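PDB 1D2Z: death domain of pelle from Drosophila melanogaster, which binds the Death domain of Tube, which recruits this serine/threonine kinase to the plasma membrane in the Toll pathway that sets embryonic dorsoventral polarity. Local coordinates for residues V77-H90 and I96-I108. Sequence-based numbering, arbitrary orientation.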
ATOM      1  N   VAL A  77      -5.639 -10.189  -8.849  1.00 30.27           N
ATOM      2  CA  VAL A  77      -5.609 -11.642  -8.901  1.00 30.27           C
ATOM      3  C   VAL A  77      -4.831 -12.085 -10.141  1.00 29.82           C
ATOM      4  O   VAL A  77      -4.132 -13.094 -10.107  1.00 30.76           O
ATOM      5  CB  VAL A  77      -7.040 -12.247  -8.919  1.00 31.69           C
ATOM      6  CG1 VAL A  77      -6.971 -13.754  -8.986  1.00 31.60           C
ATOM      7  CG2 VAL A  77      -7.794 -11.841  -7.668  1.00 31.89           C
ATOM      8  N   GLN A  78      -4.925 -11.318 -11.224  1.00 30.50           N
ATOM      9  CA  GLN A  78      -4.192 -11.675 -12.437  1.00 31.28           C
ATOM     10  C   GLN A  78      -2.684 -11.634 -12.179  1.00 31.27           C
ATOM     11  O   GLN A  78      -1.949 -12.528 -12.602  1.00 32.15           O
ATOM     12  CB  GLN A  78      -4.557 -10.753 -13.604  1.00 33.28           C
ATOM     13  CG  GLN A  78      -3.882 -11.157 -14.908  1.00 36.97           C
ATOM     14  CD  GLN A  78      -4.256 -10.269 -16.075  1.00 39.81           C
ATOM     15  OE1 GLN A  78      -3.398  -9.634 -16.682  1.00 42.55           O
ATOM     16  NE2 GLN A  78      -5.540 -10.235 -16.407  1.00 39.18           N
ATOM     17  N   THR A  79      -2.229 -10.617 -11.453  1.00 29.16           N
ATOM     18  CA  THR A  79      -0.808 -10.492 -11.138  1.00 29.87           C
ATOM     19  C   THR A  79      -0.375 -11.655 -10.243  1.00 28.01           C
ATOM     20  O   THR A  79       0.720 -12.189 -10.400  1.00 27.09           O
ATOM     21  CB  THR A  79      -0.494  -9.119 -10.500  1.00 29.39           C
ATOM     22  OG1 THR A  79      -0.857  -8.091 -11.430  1.00 28.11           O
ATOM     23  CG2 THR A  79       0.997  -8.982 -10.185  1.00 29.74           C
ATOM     24  N   LEU A  80      -1.273 -12.085  -9.358  1.00 29.27           N
ATOM     25  CA  LEU A  80      -1.013 -13.218  -8.471  1.00 30.14           C
ATOM     26  C   LEU A  80      -0.900 -14.488  -9.331  1.00 30.49           C
ATOM     27  O   LEU A  80      -0.034 -15.336  -9.100  1.00 29.63           O
ATOM     28  CB  LEU A  80      -2.151 -13.366  -7.454  1.00 29.02           C
ATOM     29  CG  LEU A  80      -2.039 -14.526  -6.462  1.00 28.70           C
ATOM     30  CD1 LEU A  80      -0.793 -14.354  -5.570  1.00 29.57           C
ATOM     31  CD2 LEU A  80      -3.300 -14.585  -5.616  1.00 26.53           C
ATOM     32  N   PHE A  81      -1.781 -14.597 -10.321  1.00 30.95           N
ATOM     33  CA  PHE A  81      -1.799 -15.720 -11.258  1.00 32.80           C
ATOM     34  C   PHE A  81      -0.437 -15.790 -11.974  1.00 35.11           C
ATOM     35  O   PHE A  81       0.180 -16.855 -12.053  1.00 35.16           O
ATOM     36  CB  PHE A  81      -2.940 -15.508 -12.263  1.00 33.46           C
ATOM     37  CG  PHE A  81      -3.205 -16.687 -13.165  1.00 37.81           C
ATOM     38  CD1 PHE A  81      -3.963 -17.771 -12.719  1.00 37.07           C
ATOM     39  CD2 PHE A  81      -2.734 -16.695 -14.478  1.00 38.18           C
ATOM     40  CE1 PHE A  81      -4.253 -18.845 -13.570  1.00 37.15           C
ATOM     41  CE2 PHE A  81      -3.018 -17.764 -15.339  1.00 40.25           C
ATOM     42  CZ  PHE A  81      -3.780 -18.839 -14.882  1.00 38.05           C
ATOM     43  N   ALA A  82       0.049 -14.636 -12.437  1.00 34.30           N
ATOM     44  CA  ALA A  82       1.337 -14.547 -13.126  1.00 34.36           C
ATOM     45  C   ALA A  82       2.507 -14.950 -12.227  1.00 33.69           C
ATOM     46  O   ALA A  82       3.469 -15.574 -12.691  1.00 33.40           O
ATOM     47  CB  ALA A  82       1.554 -13.133 -13.674  1.00 36.24           C
ATOM     48  N   LEU A  83       2.430 -14.594 -10.944  1.00 32.74           N
ATOM     49  CA  LEU A  83       3.478 -14.950  -9.992  1.00 30.90           C
ATOM     50  C   LEU A  83       3.521 -16.464  -9.840  1.00 33.14           C
ATOM     51  O   LEU A  83       4.594 -17.068  -9.837  1.00 31.91           O
ATOM     52  CB  LEU A  83       3.233 -14.300  -8.630  1.00 29.66           C
ATOM     53  CG  LEU A  83       4.156 -14.727  -7.477  1.00 31.12           C
ATOM     54  CD1 LEU A  83       5.617 -14.388  -7.785  1.00 31.39           C
ATOM     55  CD2 LEU A  83       3.717 -14.052  -6.182  1.00 29.94           C
ATOM     56  N   PHE A  84       2.347 -17.070  -9.682  1.00 32.76           N
ATOM     57  CA  PHE A  84       2.255 -18.519  -9.548  1.00 34.08           C
ATOM     58  C   PHE A  84       2.834 -19.158 -10.812  1.00 34.01           C
ATOM     59  O   PHE A  84       3.599 -20.123 -10.738  1.00 31.63           O
ATOM     60  CB  PHE A  84       0.793 -18.952  -9.372  1.00 32.48           C
ATOM     61  CG  PHE A  84       0.182 -18.542  -8.060  1.00 32.50           C
ATOM     62  CD1 PHE A  84       0.976 -18.341  -6.933  1.00 27.36           C
ATOM     63  CD2 PHE A  84      -1.201 -18.398  -7.942  1.00 31.68           C
ATOM     64  CE1 PHE A  84       0.399 -18.009  -5.703  1.00 27.86           C
ATOM     65  CE2 PHE A  84      -1.788 -18.068  -6.721  1.00 30.94           C
ATOM     66  CZ  PHE A  84      -0.987 -17.872  -5.597  1.00 26.57           C
ATOM     67  N   LYS A  85       2.496 -18.582 -11.963  1.00 35.86           N
ATOM     68  CA  LYS A  85       2.970 -19.087 -13.249  1.00 40.23           C
ATOM     69  C   LYS A  85       4.495 -19.064 -13.320  1.00 41.28           C
ATOM     70  O   LYS A  85       5.115 -20.037 -13.758  1.00 40.46           O
ATOM     71  CB  LYS A  85       2.377 -18.271 -14.401  1.00 40.95           C
ATOM     72  CG  LYS A  85       2.760 -18.776 -15.789  1.00 43.26           C
ATOM     73  CD  LYS A  85       2.157 -17.908 -16.882  1.00 44.29           C
ATOM     74  CE  LYS A  85       2.533 -18.409 -18.281  1.00 46.96           C
ATOM     75  NZ  LYS A  85       3.989 -18.282 -18.588  1.00 47.16           N
ATOM     76  N   LYS A  86       5.093 -17.971 -12.846  1.00 40.90           N
ATOM     77  CA  LYS A  86       6.547 -17.824 -12.853  1.00 43.29           C
ATOM     78  C   LYS A  86       7.219 -18.836 -11.930  1.00 42.84           C
ATOM     79  O   LYS A  86       8.297 -19.342 -12.237  1.00 43.94           O
ATOM     80  CB  LYS A  86       6.950 -16.391 -12.464  1.00 47.17           C
ATOM     81  CG  LYS A  86       8.462 -16.161 -12.445  1.00 51.75           C
ATOM     82  CD  LYS A  86       8.848 -14.693 -12.621  1.00 54.25           C
ATOM     83  CE  LYS A  86       8.585 -13.861 -11.378  1.00 55.82           C
ATOM     84  NZ  LYS A  86       9.118 -12.478 -11.573  1.00 55.50           N
ATOM     85  N   LEU A  87       6.573 -19.142 -10.807  1.00 40.93           N
ATOM     86  CA  LEU A  87       7.120 -20.098  -9.854  1.00 39.19           C
ATOM     87  C   LEU A  87       6.592 -21.512 -10.106  1.00 39.89           C
ATOM     88  O   LEU A  87       6.815 -22.419  -9.302  1.00 37.49           O
ATOM     89  CB  LEU A  87       6.776 -19.668  -8.426  1.00 41.31           C
ATOM     90  CG  LEU A  87       7.388 -18.363  -7.908  1.00 42.89           C
ATOM     91  CD1 LEU A  87       6.892 -18.088  -6.494  1.00 39.02           C
ATOM     92  CD2 LEU A  87       8.908 -18.455  -7.934  1.00 42.44           C
ATOM     93  N   LYS A  88       5.938 -21.693 -11.250  1.00 39.59           N
ATOM     94  CA  LYS A  88       5.330 -22.965 -11.648  1.00 42.74           C
ATOM     95  C   LYS A  88       4.469 -23.651 -10.583  1.00 41.55           C
ATOM     96  O   LYS A  88       4.581 -24.855 -10.338  1.00 42.23           O
ATOM     97  CB  LYS A  88       6.342 -23.936 -12.290  1.00 46.34           C
ATOM     98  CG  LYS A  88       7.699 -24.061 -11.619  1.00 51.52           C
ATOM     99  CD  LYS A  88       8.561 -25.111 -12.314  1.00 54.11           C
ATOM    100  CE  LYS A  88       8.687 -24.850 -13.814  1.00 55.59           C
ATOM    101  NZ  LYS A  88       9.384 -23.572 -14.140  1.00 56.69           N
ATOM    102  N   LEU A  89       3.627 -22.851  -9.931  1.00 40.06           N
ATOM    103  CA  LEU A  89       2.698 -23.344  -8.919  1.00 37.77           C
ATOM    104  C   LEU A  89       1.361 -23.496  -9.649  1.00 36.41           C
ATOM    105  O   LEU A  89       0.435 -22.706  -9.462  1.00 35.36           O
ATOM    106  CB  LEU A  89       2.595 -22.342  -7.764  1.00 35.62           C
ATOM    107  CG  LEU A  89       3.900 -22.124  -6.990  1.00 37.56           C
ATOM    108  CD1 LEU A  89       3.754 -20.973  -6.004  1.00 35.36           C
ATOM    109  CD2 LEU A  89       4.303 -23.411  -6.273  1.00 35.06           C
ATOM    110  N   HIS A  90       1.293 -24.511 -10.509  1.00 36.56           N
ATOM    111  CA  HIS A  90       0.112 -24.780 -11.331  1.00 35.87           C
ATOM    112  C   HIS A  90      -1.179 -25.055 -10.577  1.00 32.67           C
ATOM    113  O   HIS A  90      -2.245 -24.599 -10.994  1.00 32.31           O
ATOM    114  CB  HIS A  90       0.414 -25.901 -12.335  1.00 40.46           C
ATOM    115  CG  HIS A  90       1.567 -25.590 -13.238  1.00 42.82           C
ATOM    116  ND1 HIS A  90       1.489 -24.652 -14.245  1.00 43.70           N
ATOM    117  CD2 HIS A  90       2.848 -26.028 -13.230  1.00 44.64           C
ATOM    118  CE1 HIS A  90       2.675 -24.518 -14.812  1.00 43.64           C
ATOM    119  NE2 HIS A  90       3.517 -25.342 -14.214  1.00 46.20           N
ATOM    120  N   ILE A  96      -7.377 -20.355  -8.439  1.00 31.02           N
ATOM    121  CA  ILE A  96      -7.872 -19.005  -8.694  1.00 31.04           C
ATOM    122  C   ILE A  96      -8.270 -18.765 -10.151  1.00 32.61           C
ATOM    123  O   ILE A  96      -8.499 -17.622 -10.551  1.00 30.45           O
ATOM    124  CB  ILE A  96      -6.842 -17.913  -8.279  1.00 32.99           C
ATOM    125  CG1 ILE A  96      -5.502 -18.133  -8.986  1.00 29.90           C
ATOM    126  CG2 ILE A  96      -6.685 -17.882  -6.769  1.00 28.64           C
ATOM    127  CD1 ILE A  96      -4.555 -16.938  -8.880  1.00 31.83           C
ATOM    128  N   LYS A  97      -8.401 -19.839 -10.929  1.00 30.98           N
ATOM    129  CA  LYS A  97      -8.759 -19.713 -12.343  1.00 34.24           C
ATOM    130  C   LYS A  97     -10.087 -19.008 -12.581  1.00 32.96           C
ATOM    131  O   LYS A  97     -10.251 -18.311 -13.576  1.00 32.00           O
ATOM    132  CB  LYS A  97      -8.785 -21.085 -13.029  1.00 33.01           C
ATOM    133  CG  LYS A  97      -9.957 -21.972 -12.628  1.00 36.97           C
ATOM    134  CD  LYS A  97      -9.837 -23.372 -13.229  1.00 37.39           C
ATOM    135  CE  LYS A  97     -10.894 -24.315 -12.663  1.00 38.37           C
ATOM    136  NZ  LYS A  97     -12.289 -23.852 -12.971  1.00 41.44           N
ATOM    137  N   ASP A  98     -11.012 -19.160 -11.639  1.00 33.95           N
ATOM    138  CA  ASP A  98     -12.341 -18.568 -11.758  1.00 36.34           C
ATOM    139  C   ASP A  98     -12.403 -17.053 -11.553  1.00 37.58           C
ATOM    140  O   ASP A  98     -13.429 -16.428 -11.832  1.00 36.98           O
ATOM    141  CB  ASP A  98     -13.310 -19.285 -10.809  1.00 35.74           C
ATOM    142  CG  ASP A  98     -13.301 -20.800 -11.000  1.00 36.29           C
ATOM    143  OD1 ASP A  98     -13.236 -21.258 -12.162  1.00 35.60           O
ATOM    144  OD2 ASP A  98     -13.353 -21.536  -9.989  1.00 34.26           O
ATOM    145  N   TYR A  99     -11.299 -16.465 -11.092  1.00 38.46           N
ATOM    146  CA  TYR A  99     -11.225 -15.022 -10.850  1.00 38.00           C
ATOM    147  C   TYR A  99     -10.271 -14.349 -11.825  1.00 39.81           C
ATOM    148  O   TYR A  99      -9.856 -13.204 -11.634  1.00 39.82           O
ATOM    149  CB  TYR A  99     -10.790 -14.763  -9.413  1.00 35.89           C
ATOM    150  CG  TYR A  99     -11.780 -15.286  -8.407  1.00 36.13           C
ATOM    151  CD1 TYR A  99     -12.861 -14.505  -8.000  1.00 37.67           C
ATOM    152  CD2 TYR A  99     -11.664 -16.576  -7.893  1.00 33.22           C
ATOM    153  CE1 TYR A  99     -13.809 -14.998  -7.108  1.00 38.02           C
ATOM    154  CE2 TYR A  99     -12.603 -17.079  -7.003  1.00 36.67           C
ATOM    155  CZ  TYR A  99     -13.675 -16.285  -6.614  1.00 35.69           C
ATOM    156  OH  TYR A  99     -14.614 -16.778  -5.744  1.00 35.30           O
ATOM    157  N   VAL A 100      -9.934 -15.085 -12.874  1.00 40.23           N
ATOM    158  CA  VAL A 100      -9.034 -14.631 -13.923  1.00 43.50           C
ATOM    159  C   VAL A 100      -9.719 -14.960 -15.251  1.00 45.92           C
ATOM    160  O   VAL A 100     -10.606 -15.818 -15.297  1.00 44.67           O
ATOM    161  CB  VAL A 100      -7.677 -15.378 -13.819  1.00 45.11           C
ATOM    162  CG1 VAL A 100      -6.835 -15.137 -15.032  1.00 46.39           C
ATOM    163  CG2 VAL A 100      -6.924 -14.935 -12.567  1.00 45.12           C
ATOM    164  N   SER A 101      -9.337 -14.257 -16.315  1.00 48.17           N
ATOM    165  CA  SER A 101      -9.914 -14.481 -17.641  1.00 49.76           C
ATOM    166  C   SER A 101      -9.660 -15.897 -18.142  1.00 49.77           C
ATOM    167  O   SER A 101      -8.565 -16.439 -17.976  1.00 47.55           O
ATOM    168  CB  SER A 101      -9.350 -13.474 -18.647  1.00 49.98           C
ATOM    169  OG  SER A 101      -9.780 -13.784 -19.960  1.00 54.28           O
ATOM    170  N   GLU A 102     -10.681 -16.477 -18.768  1.00 53.20           N
ATOM    171  CA  GLU A 102     -10.611 -17.834 -19.311  1.00 56.27           C
ATOM    172  C   GLU A 102      -9.484 -18.004 -20.323  1.00 56.30           C
ATOM    173  O   GLU A 102      -8.941 -19.096 -20.474  1.00 55.36           O
ATOM    174  CB  GLU A 102     -11.940 -18.216 -19.969  1.00 58.35           C
ATOM    175  CG  GLU A 102     -13.130 -18.230 -19.026  1.00 63.17           C
ATOM    176  CD  GLU A 102     -14.432 -18.631 -19.713  1.00 66.60           C
ATOM    177  OE1 GLU A 102     -14.492 -18.619 -20.964  1.00 65.84           O
ATOM    178  OE2 GLU A 102     -15.402 -18.953 -18.992  1.00 68.31           O
ATOM    179  N   ASP A 103      -9.143 -16.917 -21.013  1.00 58.20           N
ATOM    180  CA  ASP A 103      -8.082 -16.923 -22.019  1.00 59.95           C
ATOM    181  C   ASP A 103      -6.711 -17.234 -21.428  1.00 60.34           C
ATOM    182  O   ASP A 103      -5.758 -17.496 -22.168  1.00 60.84           O
ATOM    183  CB  ASP A 103      -8.027 -15.574 -22.742  1.00 63.24           C
ATOM    184  CG  ASP A 103      -9.351 -15.199 -23.390  1.00 66.53           C
ATOM    185  OD1 ASP A 103     -10.063 -16.105 -23.881  1.00 69.67           O
ATOM    186  OD2 ASP A 103      -9.678 -13.993 -23.414  1.00 68.12           O
ATOM    187  N   LEU A 104      -6.609 -17.198 -20.100  1.00 59.15           N
ATOM    188  CA  LEU A 104      -5.344 -17.480 -19.419  1.00 57.86           C
ATOM    189  C   LEU A 104      -5.266 -18.912 -18.888  1.00 57.28           C
ATOM    190  O   LEU A 104      -4.215 -19.352 -18.422  1.00 56.37           O
ATOM    191  CB  LEU A 104      -5.120 -16.481 -18.281  1.00 57.47           C
ATOM    192  CG  LEU A 104      -5.085 -15.004 -18.694  1.00 57.72           C
ATOM    193  CD1 LEU A 104      -4.899 -14.128 -17.472  1.00 59.45           C
ATOM    194  CD2 LEU A 104      -3.967 -14.759 -19.697  1.00 56.61           C
ATOM    195  N   HIS A 105      -6.370 -19.647 -19.001  1.00 55.30           N
ATOM    196  CA  HIS A 105      -6.430 -21.023 -18.522  1.00 54.66           C
ATOM    197  C   HIS A 105      -5.514 -21.993 -19.267  1.00 55.14           C
ATOM    198  O   HIS A 105      -5.297 -23.121 -18.815  1.00 52.55           O
ATOM    199  CB  HIS A 105      -7.878 -21.523 -18.531  1.00 54.42           C
ATOM    200  CG  HIS A 105      -8.771 -20.793 -17.574  1.00 53.95           C
ATOM    201  ND1 HIS A 105     -10.098 -21.119 -17.397  1.00 54.07           N
ATOM    202  CD2 HIS A 105      -8.526 -19.752 -16.744  1.00 53.26           C
ATOM    203  CE1 HIS A 105     -10.632 -20.310 -16.498  1.00 55.29           C
ATOM    204  NE2 HIS A 105      -9.699 -19.470 -16.086  1.00 54.56           N
ATOM    205  N   LYS A 106      -4.960 -21.542 -20.391  1.00 56.53           N
ATOM    206  CA  LYS A 106      -4.048 -22.351 -21.200  1.00 59.11           C
ATOM    207  C   LYS A 106      -2.736 -22.623 -20.466  1.00 58.07           C
ATOM    208  O   LYS A 106      -2.128 -23.681 -20.628  1.00 57.22           O
ATOM    209  CB  LYS A 106      -3.729 -21.633 -22.516  1.00 62.60           C
ATOM    210  CG  LYS A 106      -4.907 -21.505 -23.456  1.00 68.44           C
ATOM    211  CD  LYS A 106      -4.584 -20.632 -24.661  1.00 71.23           C
ATOM    212  CE  LYS A 106      -5.792 -20.513 -25.585  1.00 72.82           C
ATOM    213  NZ  LYS A 106      -5.521 -19.659 -26.778  1.00 73.19           N
ATOM    214  N   TYR A 107      -2.317 -21.659 -19.650  1.00 57.58           N
ATOM    215  CA  TYR A 107      -1.068 -21.758 -18.901  1.00 56.76           C
ATOM    216  C   TYR A 107      -1.134 -22.666 -17.675  1.00 55.06           C
ATOM    217  O   TYR A 107      -0.101 -23.002 -17.093  1.00 54.88           O
ATOM    218  CB  TYR A 107      -0.608 -20.364 -18.476  1.00 58.95           C
ATOM    219  CG  TYR A 107      -0.646 -19.336 -19.584  1.00 62.55           C
ATOM    220  CD1 TYR A 107       0.023 -19.551 -20.791  1.00 63.08           C
ATOM    221  CD2 TYR A 107      -1.350 -18.142 -19.422  1.00 63.72           C
ATOM    222  CE1 TYR A 107      -0.008 -18.595 -21.810  1.00 64.94           C
ATOM    223  CE2 TYR A 107      -1.388 -17.185 -20.430  1.00 65.33           C
ATOM    224  CZ  TYR A 107      -0.716 -17.414 -21.620  1.00 66.76           C
ATOM    225  OH  TYR A 107      -0.749 -16.455 -22.609  1.00 68.90           O
ATOM    226  N   ILE A 108      -2.344 -23.051 -17.279  1.00 52.34           N
ATOM    227  CA  ILE A 108      -2.527 -23.913 -16.115  1.00 50.70           C
ATOM    228  C   ILE A 108      -2.130 -25.361 -16.416  1.00 51.95           C
ATOM    229  O   ILE A 108      -1.364 -25.940 -15.614  1.00 51.75           O
ATOM    230  CB  ILE A 108      -3.986 -23.867 -15.618  1.00 48.64           C
ATOM    231  CG1 ILE A 108      -4.389 -22.422 -15.320  1.00 46.71           C
ATOM    232  CG2 ILE A 108      -4.149 -24.728 -14.370  1.00 47.39           C
ATOM    233  CD1 ILE A 108      -5.846 -22.249 -14.989  1.00 46.51           C
ATOM    234  OXT ILE A 108      -2.587 -25.900 -17.450  1.00 53.69           O
TER
HETATM  235  O   HOH W   1      -7.907 -11.673 -16.409  1.00 40.77           O
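Phe81, on helix 77-86, projects its ring into the C-terminal segment 96-108 and meets it mostly with its edge. CD1 of Phe81 lies 4.0 Å from CD1 of Ile96, while at the far end CZ of Phe81 touches CG1 of Ile108 (3.7 Å) and the backbone O of Leu104; CG1 of Val100 lies over one face of the ring. With CG anti to the backbone N (chi1 -172°), the ring reaches outward from the helix between these partners. Were the ring cut back to the methyl of an alanine, a gap would probably open between Ile96, Val100, Leu104 and Ile108, and the chain end would lose apolar hold on the helix. CD1 of Ile96 also reaches the edge of the Phe84 ring, 3.7 Å from CE2 of Phe84. One turn before Phe81, CG1 of Val77 packs on CG2 of Val100 at 3.8 Å.

One turn after Phe81, the extended chain of Lys85 lays CE over the face of the Tyr107 ring in a CH-pi contact, 4.0 Å from the centroid; the bend at chi4 (-66°) turns only NZ, which stands farther off and adds at most a weak cation-pi attraction. A water links the Gln78 side chain to the backbone of the tail, accepting from NE2 of Gln78 (2.8 Å) and from N of Ser101. Within the tail, NE2 of His105 donates to O of Lys97 (2.8 Å) from above the carbonyl plane, and so joins residues eight apart. Met93 of helix 90-95 backs Phe81, Phe84 and Lys85, and Leu149 of the Tube chain also packs on Phe81. The whole exemplifies how a tail following the last helix of the six-helix Death domain bundle folds back over the preceding helix, close to the Tube interface.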